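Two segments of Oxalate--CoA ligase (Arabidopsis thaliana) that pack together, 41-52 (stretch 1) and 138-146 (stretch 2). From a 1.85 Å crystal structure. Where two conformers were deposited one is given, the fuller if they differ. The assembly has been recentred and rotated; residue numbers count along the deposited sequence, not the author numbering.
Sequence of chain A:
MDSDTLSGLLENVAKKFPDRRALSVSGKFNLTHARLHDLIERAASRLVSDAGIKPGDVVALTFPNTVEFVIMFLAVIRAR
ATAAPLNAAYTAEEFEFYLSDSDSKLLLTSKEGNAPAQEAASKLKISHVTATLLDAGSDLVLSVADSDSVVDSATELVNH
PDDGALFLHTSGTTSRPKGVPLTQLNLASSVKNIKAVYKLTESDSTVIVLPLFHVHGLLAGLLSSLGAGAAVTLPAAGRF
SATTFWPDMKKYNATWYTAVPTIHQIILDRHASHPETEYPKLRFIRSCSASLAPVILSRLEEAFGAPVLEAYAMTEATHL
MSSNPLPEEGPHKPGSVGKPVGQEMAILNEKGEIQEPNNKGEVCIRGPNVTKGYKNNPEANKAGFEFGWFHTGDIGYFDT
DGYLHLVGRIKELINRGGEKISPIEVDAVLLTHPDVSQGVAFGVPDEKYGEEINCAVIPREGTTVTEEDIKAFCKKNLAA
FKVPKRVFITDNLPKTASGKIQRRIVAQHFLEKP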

# COMPACT_ATOMS: atom_id res chain seq x y z
N GLU A 41 -18.91 -16.99 1.79
CA GLU A 41 -19.80 -17.46 2.87
C GLU A 41 -19.54 -18.94 3.15
O GLU A 41 -19.53 -19.40 4.31
CB GLU A 41 -21.31 -17.35 2.51
CG GLU A 41 -21.90 -15.99 2.54
CD GLU A 41 -21.89 -15.38 3.96
OE1 GLU A 41 -22.42 -15.99 4.92
OE2 GLU A 41 -21.32 -14.29 4.06
N ARG A 42 -19.39 -19.71 2.07
CA ARG A 42 -19.21 -21.15 2.24
C ARG A 42 -17.86 -21.50 2.85
O ARG A 42 -17.73 -22.39 3.73
CB ARG A 42 -19.39 -21.89 0.90
CG ARG A 42 -20.86 -21.75 0.47
CD ARG A 42 -21.07 -22.18 -1.03
NE ARG A 42 -22.34 -21.69 -1.61
CZ ARG A 42 -22.60 -21.72 -2.92
NH1 ARG A 42 -21.68 -22.23 -3.74
NH2 ARG A 42 -23.75 -21.25 -3.43
N ALA A 43 -16.83 -20.77 2.40
CA ALA A 43 -15.52 -20.97 2.99
C ALA A 43 -15.51 -20.57 4.47
O ALA A 43 -14.84 -21.23 5.27
CB ALA A 43 -14.40 -20.16 2.16
N ALA A 44 -16.19 -19.49 4.83
CA ALA A 44 -16.23 -19.04 6.22
C ALA A 44 -16.93 -20.12 7.05
O ALA A 44 -16.52 -20.42 8.17
CB ALA A 44 -16.98 -17.69 6.35
N SER A 45 -17.97 -20.70 6.48
CA SER A 45 -18.68 -21.78 7.16
C SER A 45 -17.76 -22.96 7.44
O SER A 45 -17.82 -23.55 8.54
CB SER A 45 -19.87 -22.25 6.35
OG SER A 45 -20.93 -21.35 6.54
N ARG A 46 -16.92 -23.30 6.45
CA ARG A 46 -15.98 -24.38 6.68
C ARG A 46 -14.94 -24.00 7.76
O ARG A 46 -14.54 -24.85 8.58
CB ARG A 46 -15.27 -24.76 5.39
CG ARG A 46 -16.26 -25.34 4.38
CD ARG A 46 -16.33 -26.83 4.51
NE ARG A 46 -15.18 -27.44 3.82
CZ ARG A 46 -14.43 -28.43 4.32
NH1 ARG A 46 -14.71 -28.94 5.51
NH2 ARG A 46 -13.41 -28.91 3.61
N LEU A 47 -14.45 -22.76 7.73
CA LEU A 47 -13.49 -22.35 8.78
C LEU A 47 -14.09 -22.51 10.19
O LEU A 47 -13.42 -23.00 11.12
CB LEU A 47 -13.07 -20.87 8.59
CG LEU A 47 -12.23 -20.58 7.34
CD1 LEU A 47 -11.94 -19.06 7.24
CD2 LEU A 47 -10.91 -21.37 7.47
N VAL A 48 -15.34 -22.08 10.36
CA VAL A 48 -15.96 -22.17 11.67
C VAL A 48 -16.27 -23.62 12.06
O VAL A 48 -15.92 -24.06 13.15
CB VAL A 48 -17.25 -21.32 11.74
CG1 VAL A 48 -17.94 -21.46 13.09
CG2 VAL A 48 -16.93 -19.85 11.49
N SER A 49 -16.91 -24.37 11.17
CA SER A 49 -17.40 -25.73 11.50
C SER A 49 -16.31 -26.78 11.51
O SER A 49 -16.38 -27.73 12.27
CB SER A 49 -18.45 -26.20 10.50
OG SER A 49 -19.60 -25.37 10.57
N ASP A 50 -15.34 -26.65 10.62
CA ASP A 50 -14.40 -27.73 10.40
C ASP A 50 -12.97 -27.41 10.80
O ASP A 50 -12.17 -28.32 11.08
CB ASP A 50 -14.42 -28.16 8.93
CG ASP A 50 -15.81 -28.66 8.49
OD1 ASP A 50 -16.50 -29.33 9.31
OD2 ASP A 50 -16.23 -28.40 7.34
N ALA A 51 -12.63 -26.12 10.83
CA ALA A 51 -11.27 -25.71 11.21
C ALA A 51 -11.27 -25.10 12.61
O ALA A 51 -10.23 -24.69 13.11
CB ALA A 51 -10.67 -24.72 10.16
N GLY A 52 -12.44 -25.03 13.23
CA GLY A 52 -12.54 -24.57 14.60
C GLY A 52 -12.22 -23.10 14.85
O GLY A 52 -11.82 -22.72 15.93
N SER A 138 -18.11 -25.53 -8.41
CA SER A 138 -17.68 -26.10 -7.13
C SER A 138 -17.31 -25.04 -6.10
O SER A 138 -16.80 -24.00 -6.47
CB SER A 138 -16.44 -27.01 -7.33
OG SER A 138 -16.77 -28.05 -8.23
N ASP A 139 -17.51 -25.34 -4.82
CA ASP A 139 -17.04 -24.44 -3.75
C ASP A 139 -15.52 -24.45 -3.72
O ASP A 139 -14.87 -25.35 -4.24
CB ASP A 139 -17.55 -24.86 -2.40
CG ASP A 139 -19.05 -24.83 -2.29
OD1 ASP A 139 -19.71 -24.28 -3.22
OD2 ASP A 139 -19.56 -25.32 -1.24
N LEU A 140 -14.95 -23.49 -3.01
CA LEU A 140 -13.51 -23.52 -2.79
C LEU A 140 -13.16 -24.77 -1.97
O LEU A 140 -13.84 -25.11 -0.99
CB LEU A 140 -13.08 -22.23 -2.08
CG LEU A 140 -11.59 -22.07 -1.83
CD1 LEU A 140 -11.14 -20.64 -2.05
CD2 LEU A 140 -11.35 -22.52 -0.38
N VAL A 141 -12.10 -25.46 -2.38
CA VAL A 141 -11.73 -26.70 -1.67
C VAL A 141 -10.72 -26.43 -0.59
O VAL A 141 -9.63 -25.97 -0.92
CB VAL A 141 -11.08 -27.72 -2.61
CG1 VAL A 141 -10.70 -29.00 -1.83
CG2 VAL A 141 -12.04 -28.01 -3.80
N LEU A 142 -11.07 -26.76 0.65
CA LEU A 142 -10.14 -26.64 1.77
C LEU A 142 -9.70 -28.01 2.23
O LEU A 142 -10.51 -28.93 2.28
CB LEU A 142 -10.79 -25.92 2.94
CG LEU A 142 -11.02 -24.42 2.68
CD1 LEU A 142 -11.99 -23.93 3.77
CD2 LEU A 142 -9.69 -23.60 2.76
N SER A 143 -8.43 -28.15 2.60
CA SER A 143 -7.88 -29.46 2.96
C SER A 143 -8.18 -29.83 4.42
O SER A 143 -7.34 -30.37 5.11
CB SER A 143 -6.39 -29.49 2.74
OG SER A 143 -5.74 -28.63 3.67
N VAL A 144 -9.31 -29.41 4.93
CA VAL A 144 -9.68 -29.82 6.27
C VAL A 144 -10.87 -30.78 6.12
O VAL A 144 -11.72 -30.59 5.26
CB VAL A 144 -10.00 -28.60 7.18
CG1 VAL A 144 -11.22 -27.85 6.68
CG2 VAL A 144 -10.15 -29.04 8.62
N ALA A 145 -10.89 -31.83 6.93
CA ALA A 145 -11.95 -32.85 6.84
C ALA A 145 -13.34 -32.28 7.12
O ALA A 145 -13.47 -31.35 7.92
CB ALA A 145 -11.66 -33.99 7.83
N ASP A 146 -14.37 -32.82 6.48
CA ASP A 146 -15.75 -32.54 6.86
C ASP A 146 -16.07 -33.22 8.21
O ASP A 146 -16.62 -32.60 9.13
CB ASP A 146 -16.72 -33.01 5.78
CG ASP A 146 -18.16 -32.60 6.06
OD1 ASP A 146 -18.43 -31.97 7.11
OD2 ASP A 146 -19.04 -32.93 5.24
O HOH W 1 -13.80 -27.42 0.98
O HOH W 2 -12.80 -31.01 10.75

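How does the start of stretch 2 engage the helix? Ser-138 turns its side chain away, but Asp-139 points toward the helix and forms a salt bridge with Arg-42, Arg-42 NH1 to Asp-139 OD1 at 2.9 Å. The carboxylate oxygen lies at the edge of the guanidinium, near its plane, where the N-H groups point. Arg-42 reaches it with a nearly extended chain, which suits a long, charged residue on an exposed surface.

What fills the space between the backbones in the middle? Leu-142 does, its side chain directed toward the helix while its neighbours Val-141 and Ser-143 point away. Its CD1 lies 3.8 Å from CB of Arg-46 and 4.2 Å from O of Ala-43, so a buried apolar side chain covers the helix surface. Ala-43, also buried, meets Leu-142 through its carbonyl; its small methyl points toward stretch 2 but comes no nearer than 4.6 Å, from CB to Leu-140 CD2. Beside this packing, water 1 bridges the stretches: it accepts from Arg-46 NH2 and Leu-142 N and donates to Leu-140 O.

Why does Arg-46 matter so much to the strand's exit? Its folded side chain brings the guanidinium to the backbone of Val-144, whose O accepts from Arg-46 NH2 at 2.9 Å and weakly from Arg-46 NH1 at 3.4 Å. Val-144 CG1 packs over one face of the guanidinium, 3.8 Å from Arg-46 NH1, while its CG2 comes within 3.3 Å of Asp-50 O. Val-144 thus packs against both Arg-46 and Asp-50, its CG1 also lying 3.9 Å from Asp-50 CB. Within stretch 1, a very short salt bridge, Arg-46 NH1 to Asp-50 OD2 at 2.4 Å, ties the arginine to the residue four positions on.

How does the contact finish? Ala-145 turns its methyl away but offers its carbonyl: water 2 donates to Ala-145 O and Asp-50 O, joining two acceptors. Asp-146 makes no salt bridge across the contact; its OD1 sits 3.9 Å from Asp-50 OD1, like charges in proximity, and the residue is poorly ordered.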